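Local structure of phosphatidylinositol-specific phospholipase C1 (Streptomyces antibioticus, 3H4X) at residues 63-72 with 140-148. The protein belongs to the calcium-dependent phosphoinositide phospholipase C family and is built on a TIM barrel, a closed ring of parallel strands surrounded by helices. Sequence-based numbering, arbitrary orientation.
Sequences LWSNALGRSW and RGPAEFDAL. With EOH (ethanol), chain H.
With CG anti to the carbonyl carbon (chi1 -68°) and a bend at chi3 (-73°), the Arg140 side chain runs over one face of the Trp72 indole and ends among the carbonyls of the loop 65-72. Arg140 CG sits 3.9 Å from the centroid of the Trp72 six-membered ring, almost on its normal, a CH-pi contact; Arg140 CD covers the same face. Beyond the indole the guanidinium turns steeply against the ring, the planes 75° apart. NE and NH1 of Arg140 both bond Ser65 O, at 2.8 Å from NE and 3.0 Å from NH1, both from one face of the carbonyl plane and with the oxygen lying near the guanidinium plane. Two weak bonds, from NH1 and NH2, go to Gly69 O, while Ser71 O lies over one guanidinium face. An ethanol hydroxyl donates to Ala67 O nearby. The loop belongs to a hairpin in which the short strand 73-74 pairs antiparallel with strand 58-64 of the TIM barrel, and the indole docks it against the first turns of helix 142-153, with Gly141 at its N-cap position. There Trp72 CH2 comes within 3.4 Å of Phe145 N, and Leu148 CD2 touches Trp72 CE3 at 3.9 Å. Phe145 CB packs 4.0 Å from Trp72 CZ2, and Leu63 CD1 meets the edge of the Phe145 ring. Phe104 of helix 104-117 and Met130 of strand 124-130 also touch the indole. Trp72 NE1 donates weakly to Ser65 OG, which is also hydrogen-bonded to Gly133 O.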
loop_
_atom_site.group_PDB
_atom_site.type_symbol
_atom_site.label_atom_id
_atom_site.label_comp_id
_atom_site.label_asym_id
_atom_site.label_seq_id
_atom_site.Cartn_x
_atom_site.Cartn_y
_atom_site.Cartn_z
ATOM N N LEU A 63 1.465 -1.313 11.092
ATOM C CA LEU A 63 0.394 -1.473 12.075
ATOM C C LEU A 63 0.584 -2.726 12.904
ATOM O O LEU A 63 1.096 -3.738 12.426
ATOM C CB LEU A 63 -0.972 -1.569 11.399
ATOM C CG LEU A 63 -1.472 -0.356 10.628
ATOM C CD1 LEU A 63 -2.914 -0.588 10.200
ATOM C CD2 LEU A 63 -1.342 0.923 11.447
ATOM N N TRP A 64 0.122 -2.658 14.146
ATOM C CA TRP A 64 0.169 -3.790 15.062
ATOM C C TRP A 64 -1.233 -4.094 15.572
ATOM O O TRP A 64 -1.911 -3.205 16.094
ATOM C CB TRP A 64 1.088 -3.486 16.243
ATOM C CG TRP A 64 2.485 -3.145 15.848
ATOM C CD1 TRP A 64 2.921 -1.979 15.283
ATOM C CD2 TRP A 64 3.642 -3.972 16.005
ATOM N NE1 TRP A 64 4.278 -2.037 15.069
ATOM C CE2 TRP A 64 4.745 -3.249 15.507
ATOM C CE3 TRP A 64 3.853 -5.255 16.518
ATOM C CZ2 TRP A 64 6.037 -3.766 15.509
ATOM C CZ3 TRP A 64 5.138 -5.764 16.519
ATOM C CH2 TRP A 64 6.212 -5.022 16.017
ATOM N N SER A 65 -1.660 -5.346 15.424
ATOM C CA SER A 65 -3.004 -5.758 15.825
ATOM C C SER A 65 -3.026 -6.583 17.104
ATOM O O SER A 65 -4.087 -6.770 17.695
ATOM C CB SER A 65 -3.667 -6.608 14.737
ATOM O OG SER A 65 -3.545 -6.049 13.448
ATOM N N ASN A 66 -1.871 -7.113 17.498
ATOM C CA ASN A 66 -1.815 -8.061 18.609
ATOM C C ASN A 66 -1.166 -7.504 19.871
ATOM O O ASN A 66 -0.834 -8.251 20.797
ATOM C CB ASN A 66 -1.159 -9.369 18.165
ATOM C CG ASN A 66 -2.084 -10.214 17.318
ATOM O OD1 ASN A 66 -3.030 -10.816 17.829
ATOM N ND2 ASN A 66 -1.833 -10.250 16.013
ATOM N N ALA A 67 -0.982 -6.191 19.909
ATOM C CA ALA A 67 -0.611 -5.539 21.154
ATOM C C ALA A 67 -1.814 -5.588 22.091
ATOM O O ALA A 67 -2.933 -5.896 21.668
ATOM C CB ALA A 67 -0.178 -4.109 20.903
ATOM N N LEU A 68 -1.582 -5.303 23.367
ATOM C CA LEU A 68 -2.649 -5.380 24.356
ATOM C C LEU A 68 -3.582 -4.180 24.254
ATOM O O LEU A 68 -3.187 -3.106 23.797
ATOM C CB LEU A 68 -2.065 -5.492 25.769
ATOM C CG LEU A 68 -1.156 -6.695 26.024
ATOM C CD1 LEU A 68 -0.712 -6.728 27.475
ATOM C CD2 LEU A 68 -1.864 -7.986 25.656
ATOM N N GLY A 69 -4.827 -4.369 24.677
ATOM C CA GLY A 69 -5.793 -3.282 24.708
ATOM C C GLY A 69 -6.341 -2.927 23.341
ATOM O O GLY A 69 -6.058 -3.601 22.349
ATOM N N ARG A 70 -7.124 -1.857 23.292
ATOM C CA ARG A 70 -7.771 -1.431 22.062
ATOM C C ARG A 70 -6.809 -0.699 21.127
ATOM O O ARG A 70 -5.728 -0.268 21.538
ATOM C CB ARG A 70 -8.984 -0.549 22.377
ATOM C CG ARG A 70 -10.034 -1.234 23.239
ATOM C CD ARG A 70 -11.286 -0.379 23.396
ATOM N NE ARG A 70 -11.992 -0.179 22.133
ATOM C CZ ARG A 70 -12.836 -1.057 21.596
ATOM N NH1 ARG A 70 -13.080 -2.207 22.208
ATOM N NH2 ARG A 70 -13.434 -0.785 20.444
ATOM N N SER A 71 -7.222 -0.596 19.867
ATOM C CA SER A 71 -6.536 0.180 18.828
ATOM C C SER A 71 -5.531 -0.631 18.020
ATOM O O SER A 71 -4.927 -1.583 18.523
ATOM C CB SER A 71 -5.870 1.438 19.404
ATOM O OG SER A 71 -4.570 1.171 19.903
ATOM N N TRP A 72 -5.387 -0.260 16.749
ATOM C CA TRP A 72 -4.263 -0.694 15.931
ATOM C C TRP A 72 -3.138 0.300 16.151
ATOM O O TRP A 72 -3.299 1.499 15.901
ATOM C CB TRP A 72 -4.620 -0.675 14.446
ATOM C CG TRP A 72 -5.240 -1.923 13.911
ATOM C CD1 TRP A 72 -4.600 -3.060 13.514
ATOM C CD2 TRP A 72 -6.633 -2.141 13.671
ATOM N NE1 TRP A 72 -5.514 -3.977 13.053
ATOM C CE2 TRP A 72 -6.770 -3.439 13.144
ATOM C CE3 TRP A 72 -7.782 -1.367 13.863
ATOM C CZ2 TRP A 72 -8.012 -3.979 12.801
ATOM C CZ3 TRP A 72 -9.005 -1.901 13.527
ATOM C CH2 TRP A 72 -9.113 -3.197 13.002
ATOM N N ARG A 140 -9.830 -7.247 15.974
ATOM C CA ARG A 140 -9.028 -6.538 14.979
ATOM C C ARG A 140 -8.658 -7.460 13.825
ATOM O O ARG A 140 -7.485 -7.662 13.511
ATOM C CB ARG A 140 -7.787 -5.917 15.619
ATOM C CG ARG A 140 -8.118 -4.778 16.569
ATOM C CD ARG A 140 -6.885 -4.015 16.998
ATOM N NE ARG A 140 -6.046 -4.749 17.947
ATOM C CZ ARG A 140 -6.247 -4.774 19.261
ATOM N NH1 ARG A 140 -5.420 -5.448 20.054
ATOM N NH2 ARG A 140 -7.284 -4.132 19.781
ATOM N N GLY A 141 -9.685 -8.019 13.198
ATOM C CA GLY A 141 -9.508 -8.832 12.005
ATOM C C GLY A 141 -9.870 -8.053 10.752
ATOM O O GLY A 141 -10.145 -6.856 10.808
ATOM N N PRO A 142 -9.873 -8.735 9.601
ATOM C CA PRO A 142 -10.184 -8.089 8.325
ATOM C C PRO A 142 -11.498 -7.300 8.334
ATOM O O PRO A 142 -11.551 -6.192 7.797
ATOM C CB PRO A 142 -10.260 -9.274 7.360
ATOM C CG PRO A 142 -9.285 -10.262 7.937
ATOM C CD PRO A 142 -9.440 -10.134 9.428
ATOM N N ALA A 143 -12.545 -7.851 8.941
ATOM C CA ALA A 143 -13.845 -7.187 8.948
ATOM C C ALA A 143 -13.813 -5.881 9.741
ATOM O O ALA A 143 -14.415 -4.884 9.339
ATOM C CB ALA A 143 -14.920 -8.122 9.490
ATOM N N GLU A 144 -13.126 -5.889 10.878
ATOM C CA GLU A 144 -13.033 -4.690 11.702
ATOM C C GLU A 144 -12.128 -3.639 11.058
ATOM O O GLU A 144 -12.370 -2.441 11.179
ATOM C CB GLU A 144 -12.565 -5.042 13.117
ATOM C CG GLU A 144 -13.568 -5.877 13.918
ATOM C CD GLU A 144 -13.457 -7.372 13.662
ATOM O OE1 GLU A 144 -12.492 -7.812 13.006
ATOM O OE2 GLU A 144 -14.341 -8.120 14.133
ATOM N N PHE A 145 -11.094 -4.102 10.367
ATOM C CA PHE A 145 -10.216 -3.244 9.586
ATOM C C PHE A 145 -11.029 -2.503 8.518
ATOM O O PHE A 145 -10.977 -1.275 8.426
ATOM C CB PHE A 145 -9.130 -4.127 8.968
ATOM C CG PHE A 145 -8.156 -3.406 8.087
ATOM C CD1 PHE A 145 -7.030 -2.791 8.619
ATOM C CD2 PHE A 145 -8.338 -3.385 6.717
ATOM C CE1 PHE A 145 -6.119 -2.154 7.796
ATOM C CE2 PHE A 145 -7.431 -2.752 5.892
ATOM C CZ PHE A 145 -6.325 -2.132 6.432
ATOM N N ASP A 146 -11.805 -3.249 7.732
ATOM C CA ASP A 146 -12.663 -2.643 6.716
ATOM C C ASP A 146 -13.634 -1.637 7.342
ATOM O O ASP A 146 -13.846 -0.543 6.814
ATOM C CB ASP A 146 -13.493 -3.705 5.991
ATOM C CG ASP A 146 -12.698 -4.518 4.989
ATOM O OD1 ASP A 146 -11.582 -4.117 4.592
ATOM O OD2 ASP A 146 -13.233 -5.568 4.580
ATOM N N ALA A 147 -14.253 -2.027 8.453
ATOM C CA ALA A 147 -15.267 -1.190 9.086
ATOM C C ALA A 147 -14.701 0.157 9.522
ATOM O O ALA A 147 -15.356 1.190 9.381
ATOM C CB ALA A 147 -15.903 -1.914 10.266
ATOM N N LEU A 148 -13.484 0.142 10.053
ATOM C CA LEU A 148 -12.828 1.365 10.494
ATOM C C LEU A 148 -12.529 2.277 9.312
ATOM O O LEU A 148 -12.765 3.482 9.370
ATOM C CB LEU A 148 -11.541 1.037 11.249
ATOM C CG LEU A 148 -10.693 2.242 11.661
ATOM C CD1 LEU A 148 -11.463 3.204 12.561
ATOM C CD2 LEU A 148 -9.426 1.767 12.344
HETATM C C1 EOH H . -5.000 -8.477 21.720
HETATM C C2 EOH H . -6.393 -9.088 21.816
HETATM O O EOH H . -4.761 -7.553 22.757
#